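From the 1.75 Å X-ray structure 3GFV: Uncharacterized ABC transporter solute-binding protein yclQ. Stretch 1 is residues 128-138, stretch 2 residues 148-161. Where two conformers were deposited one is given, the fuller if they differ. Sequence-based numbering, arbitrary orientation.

Stretch 1 (128-138) YMESFKSDAET
Stretch 2 (148-161) KVKDELANIDHSIA

A single short salt bridge spans an otherwise apolar contact between two helices of yclQ: K133 NZ donates a hydrogen bond to D157 OD2 at only 2.6 Å. Neither residue aims its CA-to-CB bond at the partner helix; both point sideways, and it is the ends of the side chains that close the gap. K133 does so with an extended chain (m, t, t, t), D157 with chi1 at -80° and chi2 at -12°. The pair illustrates a general principle of helix packing, in which a charged pair bridges two helices that otherwise meet largely through carbon.

Both stretches are helical throughout, with phi near -60° and psi mostly between -35° and -50°; from F132 and E152 onward, each N bonds to the O four residues earlier, such as K133 N to M129 O and D157 N to L153 O, both 2.8 Å. The helices run nearly antiparallel, their directions differing by 154° and their axes approaching to 9.6 Å. The register pairs M129 with D157, K133 with L153 and E137 with V149, at CA-CA separations of 9.4, 7.1 and 6.4 Å, so the backbones converge toward the E137 end, where A136 and V149 meet.

L153 (m, t) is the centerpiece, a knob seated among F132, K133, A136 and E137. Its CD2 lies 3.7 Å from F132 CE2 and 4.0 Å from A136 CB, while its CD1 comes within 3.9 Å of E137 CG, so the aliphatic part of a glutamate helps line the hole. At the close end, V149 (chi1 169°, t) places CG1 3.8 Å from A136 CB and 3.7 Å from A136 O; V149 CG1 thus packs against both the alanine methyl and the backbone of the first helix.

Farther along, where the helices diverge, longer side chains fill the space. F132 (chi1 t, chi2 82°) presents its ring edge to I156, with CZ 4.1 Å from I156 CD1. Selenomethionine M129, coiled in the m, m, m rotamer, directs CE to 3.6 Å from I160 CD1 and 3.7 Å from D157 OD1. Both isoleucines are m, t. The same aspartate thus meets the selenomethionine methyl through one carboxylate oxygen and the lysine through the other.

Together these contacts bury 423 Å², counting both sides. Within the second helix, K148 NZ and E152 OE2 form a separate salt bridge of 3.0 Å, one turn apart and clear of the first helix.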

# COMPACT_ATOMS: atom_id res chain seq x y z
N TYR A 128 4.10 -2.48 -10.93
CA TYR A 128 4.05 -2.69 -9.49
C TYR A 128 5.29 -3.44 -8.95
O TYR A 128 6.01 -2.91 -8.10
CB TYR A 128 2.75 -3.40 -9.07
CG TYR A 128 2.49 -3.22 -7.61
CD1 TYR A 128 1.53 -2.32 -7.16
CD2 TYR A 128 3.26 -3.90 -6.67
CE1 TYR A 128 1.32 -2.12 -5.80
CE2 TYR A 128 3.06 -3.71 -5.33
CZ TYR A 128 2.10 -2.83 -4.90
OH TYR A 128 1.90 -2.65 -3.55
N MSE A 129 5.55 -4.64 -9.44
CA MSE A 129 6.59 -5.47 -8.85
C MSE A 129 7.98 -4.90 -9.10
O MSE A 129 8.86 -4.98 -8.24
CB MSE A 129 6.48 -6.92 -9.34
CG MSE A 129 5.32 -7.68 -8.70
SE MSE A 129 5.24 -7.44 -6.75
CE MSE A 129 6.83 -8.51 -6.26
N GLU A 130 8.19 -4.30 -10.27
CA GLU A 130 9.47 -3.67 -10.55
C GLU A 130 9.78 -2.61 -9.49
O GLU A 130 10.86 -2.62 -8.90
CB GLU A 130 9.47 -3.04 -11.95
CG GLU A 130 10.73 -2.24 -12.29
CD GLU A 130 10.69 -1.67 -13.70
OE1 GLU A 130 10.78 -0.43 -13.84
OE2 GLU A 130 10.57 -2.46 -14.66
N SER A 131 8.83 -1.71 -9.26
CA SER A 131 9.02 -0.63 -8.29
C SER A 131 9.06 -1.17 -6.86
O SER A 131 9.85 -0.69 -6.03
CB SER A 131 7.96 0.49 -8.45
OG SER A 131 6.67 -0.02 -8.19
N PHE A 132 8.22 -2.17 -6.57
CA PHE A 132 8.21 -2.81 -5.25
C PHE A 132 9.58 -3.40 -4.94
O PHE A 132 10.17 -3.15 -3.89
CB PHE A 132 7.17 -3.93 -5.21
CG PHE A 132 7.07 -4.64 -3.88
CD1 PHE A 132 6.31 -4.09 -2.85
CD2 PHE A 132 7.70 -5.87 -3.67
CE1 PHE A 132 6.21 -4.74 -1.62
CE2 PHE A 132 7.61 -6.52 -2.44
CZ PHE A 132 6.84 -5.95 -1.41
N LYS A 133 10.11 -4.20 -5.85
CA LYS A 133 11.44 -4.76 -5.59
C LYS A 133 12.51 -3.68 -5.50
O LYS A 133 13.41 -3.75 -4.65
CB LYS A 133 11.79 -5.80 -6.64
CG LYS A 133 10.88 -7.01 -6.54
CD LYS A 133 11.25 -8.06 -7.58
CE LYS A 133 10.70 -9.42 -7.18
NZ LYS A 133 11.02 -10.44 -8.21
N SER A 134 12.43 -2.68 -6.36
CA SER A 134 13.45 -1.64 -6.35
C SER A 134 13.44 -0.89 -5.03
O SER A 134 14.49 -0.60 -4.47
CB SER A 134 13.27 -0.69 -7.54
OG SER A 134 14.15 0.40 -7.42
N ASP A 135 12.26 -0.60 -4.51
CA ASP A 135 12.14 0.13 -3.24
C ASP A 135 12.76 -0.67 -2.11
O ASP A 135 13.54 -0.13 -1.32
CB ASP A 135 10.67 0.40 -2.90
CG ASP A 135 10.06 1.49 -3.78
OD1 ASP A 135 10.81 2.10 -4.58
OD2 ASP A 135 8.83 1.71 -3.66
N ALA A 136 12.38 -1.95 -2.03
CA ALA A 136 12.90 -2.84 -0.99
C ALA A 136 14.42 -2.95 -1.09
O ALA A 136 15.15 -2.86 -0.09
CB ALA A 136 12.24 -4.25 -1.09
N GLU A 137 14.91 -3.18 -2.30
CA GLU A 137 16.36 -3.32 -2.50
C GLU A 137 17.13 -2.08 -2.10
O GLU A 137 18.29 -2.17 -1.63
CB GLU A 137 16.66 -3.72 -3.93
CG GLU A 137 16.18 -5.13 -4.24
CD GLU A 137 16.32 -5.50 -5.70
OE1 GLU A 137 16.49 -4.58 -6.53
OE2 GLU A 137 16.25 -6.71 -6.00
N THR A 138 16.52 -0.92 -2.31
CA THR A 138 17.14 0.36 -1.93
C THR A 138 17.30 0.42 -0.42
O THR A 138 18.35 0.80 0.09
CB THR A 138 16.31 1.57 -2.46
OG1 THR A 138 16.58 1.75 -3.86
CG2 THR A 138 16.66 2.86 -1.71
N LYS A 148 19.03 -10.14 3.45
CA LYS A 148 17.71 -10.30 4.04
C LYS A 148 16.62 -9.86 3.07
O LYS A 148 15.61 -10.54 2.90
CB LYS A 148 17.63 -9.50 5.34
CG LYS A 148 16.28 -9.53 6.02
CD LYS A 148 15.94 -10.88 6.61
CE LYS A 148 14.76 -10.76 7.54
NZ LYS A 148 14.22 -12.10 7.86
N VAL A 149 16.83 -8.72 2.41
CA VAL A 149 15.82 -8.26 1.46
C VAL A 149 15.67 -9.25 0.31
O VAL A 149 14.55 -9.57 -0.10
CB VAL A 149 16.12 -6.86 0.92
CG1 VAL A 149 15.21 -6.52 -0.26
CG2 VAL A 149 15.94 -5.81 2.04
N LYS A 150 16.79 -9.76 -0.20
CA LYS A 150 16.73 -10.68 -1.33
C LYS A 150 15.87 -11.90 -0.97
O LYS A 150 15.01 -12.34 -1.74
CB LYS A 150 18.13 -11.14 -1.73
CG LYS A 150 18.12 -12.19 -2.83
CD LYS A 150 19.52 -12.74 -3.09
CE LYS A 150 19.54 -13.61 -4.34
NZ LYS A 150 18.44 -14.62 -4.34
N ASP A 151 16.12 -12.44 0.22
CA ASP A 151 15.41 -13.61 0.69
C ASP A 151 13.92 -13.33 0.91
O ASP A 151 13.07 -14.16 0.57
CB ASP A 151 16.05 -14.13 1.97
CG ASP A 151 17.44 -14.71 1.74
OD1 ASP A 151 17.76 -15.08 0.59
OD2 ASP A 151 18.23 -14.77 2.72
N GLU A 152 13.62 -12.18 1.48
CA GLU A 152 12.23 -11.80 1.70
C GLU A 152 11.50 -11.59 0.37
O GLU A 152 10.34 -11.97 0.24
CB GLU A 152 12.14 -10.53 2.56
CG GLU A 152 12.64 -10.73 3.99
CD GLU A 152 11.87 -11.81 4.73
OE1 GLU A 152 10.62 -11.83 4.63
OE2 GLU A 152 12.50 -12.64 5.41
N LEU A 153 12.17 -10.99 -0.60
CA LEU A 153 11.55 -10.80 -1.91
C LEU A 153 11.29 -12.16 -2.55
O LEU A 153 10.24 -12.37 -3.18
CB LEU A 153 12.43 -9.92 -2.81
CG LEU A 153 12.43 -8.44 -2.41
CD1 LEU A 153 13.41 -7.64 -3.28
CD2 LEU A 153 11.03 -7.83 -2.48
N ALA A 154 12.24 -13.08 -2.41
CA ALA A 154 12.05 -14.43 -2.93
C ALA A 154 10.82 -15.12 -2.33
O ALA A 154 10.04 -15.75 -3.05
CB ALA A 154 13.33 -15.30 -2.74
N ASN A 155 10.65 -15.01 -1.01
CA ASN A 155 9.48 -15.60 -0.36
C ASN A 155 8.19 -14.97 -0.85
O ASN A 155 7.20 -15.66 -1.06
CB ASN A 155 9.54 -15.44 1.15
CG ASN A 155 10.65 -16.22 1.78
OD1 ASN A 155 11.12 -17.23 1.22
ND2 ASN A 155 11.10 -15.78 2.95
N ILE A 156 8.21 -13.65 -1.01
CA ILE A 156 7.05 -12.96 -1.55
C ILE A 156 6.73 -13.42 -2.99
O ILE A 156 5.57 -13.66 -3.33
CB ILE A 156 7.26 -11.44 -1.44
CG1 ILE A 156 7.05 -11.04 0.02
CG2 ILE A 156 6.29 -10.68 -2.36
CD1 ILE A 156 7.47 -9.61 0.35
N ASP A 157 7.76 -13.59 -3.82
CA ASP A 157 7.53 -14.08 -5.18
C ASP A 157 6.87 -15.45 -5.16
O ASP A 157 5.99 -15.74 -5.98
CB ASP A 157 8.83 -14.14 -5.98
CG ASP A 157 9.25 -12.78 -6.53
OD1 ASP A 157 8.44 -11.83 -6.50
OD2 ASP A 157 10.40 -12.68 -7.01
N HIS A 158 7.29 -16.29 -4.22
CA HIS A 158 6.72 -17.63 -4.07
C HIS A 158 5.26 -17.56 -3.65
O HIS A 158 4.42 -18.33 -4.14
CB HIS A 158 7.52 -18.43 -3.04
CG HIS A 158 6.95 -19.79 -2.74
ND1 HIS A 158 7.47 -20.95 -3.28
CD2 HIS A 158 5.93 -20.17 -1.94
CE1 HIS A 158 6.78 -21.98 -2.84
NE2 HIS A 158 5.83 -21.54 -2.03
N SER A 159 4.96 -16.66 -2.72
CA SER A 159 3.58 -16.45 -2.24
C SER A 159 2.73 -15.88 -3.35
O SER A 159 1.56 -16.26 -3.51
CB SER A 159 3.56 -15.49 -1.05
OG SER A 159 4.23 -16.06 0.07
N ILE A 160 3.30 -14.97 -4.13
CA ILE A 160 2.57 -14.39 -5.28
C ILE A 160 2.25 -15.47 -6.33
O ILE A 160 1.13 -15.53 -6.85
CB ILE A 160 3.37 -13.23 -5.91
CG1 ILE A 160 3.29 -11.99 -5.02
CG2 ILE A 160 2.83 -12.87 -7.29
CD1 ILE A 160 4.20 -10.87 -5.47
N ALA A 161 3.23 -16.32 -6.63
CA ALA A 161 2.98 -17.41 -7.58
C ALA A 161 1.85 -18.31 -7.09
O ALA A 161 0.99 -18.75 -7.89
CB ALA A 161 4.22 -18.23 -7.83